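Putative type VI secretion protein (Escherichia coli, PDB 6SKI) is a phospholipase effector of the type VI secretion system, probably an alpha/beta-hydrolase-type lipase toxin, which is loaded on the VgrG spike. Local coordinates at residues R353-V358 and A403-E408; T379-I384 and K399-A404. One frame throughout, in Å; residues are numbered along the deposited sequence.

Interaction 1: residues R353-V358 and A403-E408; sequences RKAEQV and AAVFFE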
loop_
_atom_site.group_PDB
_atom_site.type_symbol
_atom_site.label_atom_id
_atom_site.label_comp_id
_atom_site.label_asym_id
_atom_site.label_seq_id
_atom_site.Cartn_x
_atom_site.Cartn_y
_atom_site.Cartn_z
ATOM N N ARG A 353 34.462 21.889 -3.344
ATOM C CA ARG A 353 34.976 21.006 -4.382
ATOM C C ARG A 353 34.221 19.686 -4.389
ATOM O O ARG A 353 33.899 19.151 -5.458
ATOM C CB ARG A 353 36.470 20.780 -4.167
ATOM C CG ARG A 353 37.319 21.980 -4.534
ATOM C CD ARG A 353 38.798 21.663 -4.440
ATOM N NE ARG A 353 39.560 22.834 -4.018
ATOM C CZ ARG A 353 39.988 23.037 -2.778
ATOM N NH1 ARG A 353 39.730 22.144 -1.833
ATOM N NH2 ARG A 353 40.674 24.131 -2.480
ATOM N N LYS A 354 33.894 19.168 -3.205
ATOM C CA LYS A 354 33.113 17.940 -3.122
ATOM C C LYS A 354 31.714 18.144 -3.686
ATOM O O LYS A 354 31.209 17.302 -4.437
ATOM C CB LYS A 354 33.048 17.467 -1.672
ATOM C CG LYS A 354 32.209 16.224 -1.461
ATOM C CD LYS A 354 32.758 15.053 -2.250
ATOM C CE LYS A 354 32.177 13.742 -1.756
ATOM N NZ LYS A 354 32.142 13.685 -0.270
ATOM N N ALA A 355 31.075 19.261 -3.339
ATOM C CA ALA A 355 29.731 19.524 -3.838
ATOM C C ALA A 355 29.727 19.703 -5.350
ATOM O O ALA A 355 28.803 19.246 -6.029
ATOM C CB ALA A 355 29.147 20.755 -3.148
ATOM N N GLU A 356 30.749 20.356 -5.900
ATOM C CA GLU A 356 30.805 20.525 -7.347
ATOM C C GLU A 356 31.076 19.200 -8.046
ATOM O O GLU A 356 30.536 18.942 -9.129
ATOM C CB GLU A 356 31.863 21.561 -7.715
ATOM C CG GLU A 356 31.360 22.987 -7.644
ATOM C CD GLU A 356 30.913 23.512 -8.991
ATOM O OE1 GLU A 356 31.586 23.212 -10.000
ATOM O OE2 GLU A 356 29.887 24.221 -9.045
ATOM N N GLN A 357 31.895 18.340 -7.438
ATOM C CA GLN A 357 32.074 16.998 -7.981
ATOM C C GLN A 357 30.755 16.240 -8.001
ATOM O O GLN A 357 30.422 15.583 -8.995
ATOM C CB GLN A 357 33.115 16.235 -7.166
ATOM C CG GLN A 357 34.511 16.283 -7.746
ATOM C CD GLN A 357 35.344 15.090 -7.337
ATOM O OE1 GLN A 357 35.070 14.448 -6.324
ATOM N NE2 GLN A 357 36.369 14.785 -8.124
ATOM N N VAL A 358 29.985 16.328 -6.915
ATOM C CA VAL A 358 28.697 15.643 -6.866
ATOM C C VAL A 358 27.739 16.221 -7.901
ATOM O O VAL A 358 26.973 15.486 -8.533
ATOM C CB VAL A 358 28.103 15.705 -5.448
ATOM C CG1 VAL A 358 26.748 15.028 -5.418
ATOM C CG2 VAL A 358 29.034 15.036 -4.462
ATOM N N ALA A 403 28.854 23.210 2.079
ATOM C CA ALA A 403 28.435 23.153 0.690
ATOM C C ALA A 403 27.557 21.934 0.478
ATOM O O ALA A 403 27.762 20.889 1.108
ATOM C CB ALA A 403 29.632 23.111 -0.258
ATOM N N ALA A 404 26.556 22.088 -0.384
ATOM C CA ALA A 404 25.713 20.972 -0.784
ATOM C C ALA A 404 25.254 21.180 -2.218
ATOM O O ALA A 404 25.446 22.245 -2.801
ATOM C CB ALA A 404 24.512 20.814 0.149
ATOM N N VAL A 405 24.667 20.141 -2.797
ATOM C CA VAL A 405 24.045 20.236 -4.113
ATOM C C VAL A 405 22.541 20.373 -3.929
ATOM O O VAL A 405 21.903 19.519 -3.308
ATOM C CB VAL A 405 24.387 19.020 -4.983
ATOM C CG1 VAL A 405 23.836 19.207 -6.379
ATOM C CG2 VAL A 405 25.875 18.823 -5.029
ATOM N N PHE A 406 21.976 21.446 -4.467
ATOM C CA PHE A 406 20.563 21.757 -4.328
ATOM C C PHE A 406 19.859 21.644 -5.671
ATOM O O PHE A 406 20.372 22.097 -6.699
ATOM C CB PHE A 406 20.373 23.166 -3.770
ATOM C CG PHE A 406 19.159 23.316 -2.908
ATOM C CD1 PHE A 406 19.054 22.631 -1.714
ATOM C CD2 PHE A 406 18.126 24.144 -3.290
ATOM C CE1 PHE A 406 17.942 22.770 -0.918
ATOM C CE2 PHE A 406 17.008 24.282 -2.501
ATOM C CZ PHE A 406 16.920 23.596 -1.312
ATOM N N PHE A 407 18.683 21.032 -5.653
ATOM C CA PHE A 407 17.796 20.964 -6.801
ATOM C C PHE A 407 16.525 21.728 -6.469
ATOM O O PHE A 407 15.893 21.466 -5.440
ATOM C CB PHE A 407 17.471 19.514 -7.155
ATOM C CG PHE A 407 16.641 19.365 -8.392
ATOM C CD1 PHE A 407 17.104 19.819 -9.609
ATOM C CD2 PHE A 407 15.396 18.770 -8.335
ATOM C CE1 PHE A 407 16.344 19.682 -10.742
ATOM C CE2 PHE A 407 14.634 18.632 -9.467
ATOM C CZ PHE A 407 15.109 19.088 -10.672
ATOM N N GLU A 408 16.164 22.678 -7.328
ATOM C CA GLU A 408 14.956 23.471 -7.155
ATOM C C GLU A 408 14.046 23.255 -8.352
ATOM O O GLU A 408 14.411 23.592 -9.481
ATOM C CB GLU A 408 15.282 24.957 -7.003
ATOM C CG GLU A 408 16.003 25.314 -5.724
ATOM C CD GLU A 408 17.139 26.291 -5.951
ATOM O OE1 GLU A 408 16.927 27.507 -5.762
ATOM O OE2 GLU A 408 18.246 25.843 -6.322
#

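Interaction 2: residues T379-I384 and K399-A404; sequences TKIRSI and KQVGAA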
loop_
_atom_site.group_PDB
_atom_site.type_symbol
_atom_site.label_atom_id
_atom_site.label_comp_id
_atom_site.label_asym_id
_atom_site.label_seq_id
_atom_site.Cartn_x
_atom_site.Cartn_y
_atom_site.Cartn_z
ATOM N N THR A 379 25.157 24.302 -6.709
ATOM C CA THR A 379 25.840 24.051 -5.447
ATOM C C THR A 379 25.598 25.248 -4.541
ATOM O O THR A 379 25.940 26.381 -4.895
ATOM C CB THR A 379 27.338 23.819 -5.633
ATOM O OG1 THR A 379 28.014 25.080 -5.642
ATOM C CG2 THR A 379 27.618 23.086 -6.920
ATOM N N LYS A 380 25.007 24.995 -3.382
ATOM C CA LYS A 380 24.663 26.038 -2.432
ATOM C C LYS A 380 25.695 26.069 -1.318
ATOM O O LYS A 380 26.085 25.018 -0.789
ATOM C CB LYS A 380 23.263 25.818 -1.864
ATOM C CG LYS A 380 22.169 26.034 -2.884
ATOM C CD LYS A 380 21.470 27.355 -2.680
ATOM C CE LYS A 380 20.443 27.597 -3.763
ATOM N NZ LYS A 380 20.503 28.989 -4.280
ATOM N N ILE A 381 26.135 27.278 -0.978
ATOM C CA ILE A 381 27.175 27.514 0.014
ATOM C C ILE A 381 26.560 28.248 1.195
ATOM O O ILE A 381 25.808 29.212 1.017
ATOM C CB ILE A 381 28.341 28.326 -0.573
ATOM C CG1 ILE A 381 28.816 27.718 -1.888
ATOM C CG2 ILE A 381 29.488 28.389 0.415
ATOM C CD1 ILE A 381 29.888 28.531 -2.561
ATOM N N ARG A 382 26.879 27.785 2.396
ATOM C CA ARG A 382 26.545 28.452 3.642
ATOM C C ARG A 382 27.845 28.869 4.311
ATOM O O ARG A 382 28.789 28.083 4.370
ATOM C CB ARG A 382 25.755 27.518 4.557
ATOM C CG ARG A 382 25.194 28.165 5.797
ATOM C CD ARG A 382 24.178 27.253 6.441
ATOM N NE ARG A 382 23.911 27.609 7.829
ATOM C CZ ARG A 382 24.512 27.044 8.867
ATOM N NH1 ARG A 382 25.420 26.101 8.673
ATOM N NH2 ARG A 382 24.208 27.422 10.100
ATOM N N SER A 383 27.907 30.107 4.787
ATOM C CA SER A 383 29.055 30.582 5.545
ATOM C C SER A 383 28.558 31.273 6.803
ATOM O O SER A 383 27.823 32.261 6.721
ATOM C CB SER A 383 29.913 31.532 4.710
ATOM O OG SER A 383 29.108 32.467 4.016
ATOM N N ILE A 384 28.952 30.752 7.960
ATOM C CA ILE A 384 28.660 31.397 9.232
ATOM C C ILE A 384 29.977 31.677 9.944
ATOM O O ILE A 384 31.029 31.164 9.573
ATOM C CB ILE A 384 27.718 30.561 10.118
ATOM C CG1 ILE A 384 28.282 29.160 10.336
ATOM C CG2 ILE A 384 26.338 30.485 9.502
ATOM C CD1 ILE A 384 27.706 28.465 11.543
ATOM N N LYS A 399 35.473 30.896 9.960
ATOM C CA LYS A 399 34.136 30.719 9.421
ATOM C C LYS A 399 33.884 29.236 9.212
ATOM O O LYS A 399 34.799 28.482 8.875
ATOM C CB LYS A 399 33.962 31.465 8.088
ATOM C CG LYS A 399 34.635 30.771 6.912
ATOM C CD LYS A 399 35.111 31.733 5.846
ATOM C CE LYS A 399 34.006 32.650 5.376
ATOM N NZ LYS A 399 34.424 33.411 4.169
ATOM N N GLN A 400 32.646 28.818 9.417
ATOM C CA GLN A 400 32.208 27.495 9.007
ATOM C C GLN A 400 31.581 27.623 7.628
ATOM O O GLN A 400 30.602 28.358 7.452
ATOM C CB GLN A 400 31.215 26.888 9.995
ATOM C CG GLN A 400 31.042 25.389 9.812
ATOM C CD GLN A 400 29.799 24.853 10.478
ATOM O OE1 GLN A 400 28.780 25.537 10.558
ATOM N NE2 GLN A 400 29.871 23.620 10.960
ATOM N N VAL A 401 32.163 26.929 6.655
ATOM C CA VAL A 401 31.679 26.906 5.283
ATOM C C VAL A 401 31.124 25.516 5.018
ATOM O O VAL A 401 31.831 24.513 5.176
ATOM C CB VAL A 401 32.789 27.254 4.283
ATOM C CG1 VAL A 401 32.400 26.809 2.887
ATOM C CG2 VAL A 401 33.072 28.739 4.307
ATOM N N GLY A 402 29.861 25.460 4.642
ATOM C CA GLY A 402 29.224 24.221 4.229
ATOM C C GLY A 402 28.789 24.326 2.783
ATOM O O GLY A 402 28.422 25.399 2.315
ATOM N N ALA A 403 28.854 23.210 2.079
ATOM C CA ALA A 403 28.435 23.153 0.690
ATOM C C ALA A 403 27.557 21.934 0.478
ATOM O O ALA A 403 27.762 20.889 1.108
ATOM C CB ALA A 403 29.632 23.111 -0.258
ATOM N N ALA A 404 26.556 22.088 -0.384
ATOM C CA ALA A 404 25.713 20.972 -0.784
ATOM C C ALA A 404 25.254 21.180 -2.218
ATOM O O ALA A 404 25.446 22.245 -2.801
ATOM C CB ALA A 404 24.512 20.814 0.149
#

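Interaction 1: residues R353-V358 and A403-E408
Ala355 and Val405 carry the tight part of this helix-on-strand contact. The methyl of Ala355 points at the strand and meets the methyl of Ala403, CB to CB 3.8 Å, and the same methyl also rests near the carbonyl oxygen of Ala404. One turn of helix thereby comes close to the strand, with the CA atoms of Ala355 and Ala404 5.3 Å apart; alanine suits both sides because a single methyl lets the two backbones approach. Val405 rises from the same face as Ala403, with CG1 anti to the backbone N (chi1 -175°). This leaves CG2 beside the N, where it lies against the Ala355 carbonyl and 4.2 Å from Ala355 CB. Val358, one turn on, crosses Val405 obliquely, its CB 3.9 Å from Val405 CG2, so that one methyl serves two helix residues. The motif is a helix packed on a face of an antiparallel three-stranded sheet: helix 350-362 follows strand 328-341 in the chain, and segment 353-358 runs at 23° to segment 403-408 of the central strand, 398-409. No hydrogen bond joins the two segments; the fit is apolar. Ala404 turns its methyl to the opposite face of the sheet, against Phe81 of helix 72-85 and Phe331. The far side of the helix is loose and polar: Arg353 leads outward to a salt bridge with Asp348, and Gln357 is exposed. Glu356, salt-bridged to Arg359 and Lys360, turns away from strand 398-409 and touches Thr379 of the neighbouring strand.

Interaction 2: residues T379-I384 and K399-A404
The guanidinium of Arg382 has CG2 of Ile384 over one face, 3.7 Å above the plane and shifted toward the rim, while OE1 of Gln400 approaches it obliquely. The guanidinium and amide planes stand 64° apart, and NH1 of Arg382 stays 3.9 Å from Gln400 OE1, so the two long chains merely cross. Arg382 gets there with CG anti to the backbone N (chi1 -172°) and an extended chain, which carries its NE to a salt bridge with Glu84. Ile384 has CG1 in the crowded position between N and carbonyl carbon (chi1 55°); this lays its branch alongside Gln400, with CG1 3.7 Å from Gln400 CB. On the other face of the sheet Ile381 CG2 lies 4.1 Å from Val401 CG1, two beta-branched residues side by side.

Beneath the side chains is a regular antiparallel pairing. Lys380-Ala404, Arg382-Gly402 and Ile384-Gln400 are hydrogen-bonded pairs, two bonds each, the straightest being Arg382 N to Gly402 O at 2.8 Å. Gly402, lacking a side chain, presents only backbone opposite the bulky Arg382. Ser383 sends OG to Glu346.

Strand 398-409 is central, bonded on its other edge to strand 328-341. Helix 350-362 touches Thr379 and Ile381 on one face, and helix 72-85 meets Lys380, Arg382 and Gln400 on the other.

How the interactions relate
Both contacts use strand 398-409 and share Ala403 and Ala404, with centres about 10 Å apart. Interaction 1 is the more buried, a small apolar fit of helix 350-362 on one face of the sheet. Interaction 2 is partly buried and more extensive; it joins strand to strand within the sheet through backbone hydrogen bonds, with a buried, salt-bridged arginine, Arg382, in its midst. Direction of attachment explains the difference: the edge of a strand offers N-H and C=O groups to the next strand, whereas the face of the sheet offers side chains to a helix. The two meet where Thr379 CG2 packs against Glu356 OE2, and where Lys380 runs beside Phe406 on the face toward helix 72-85.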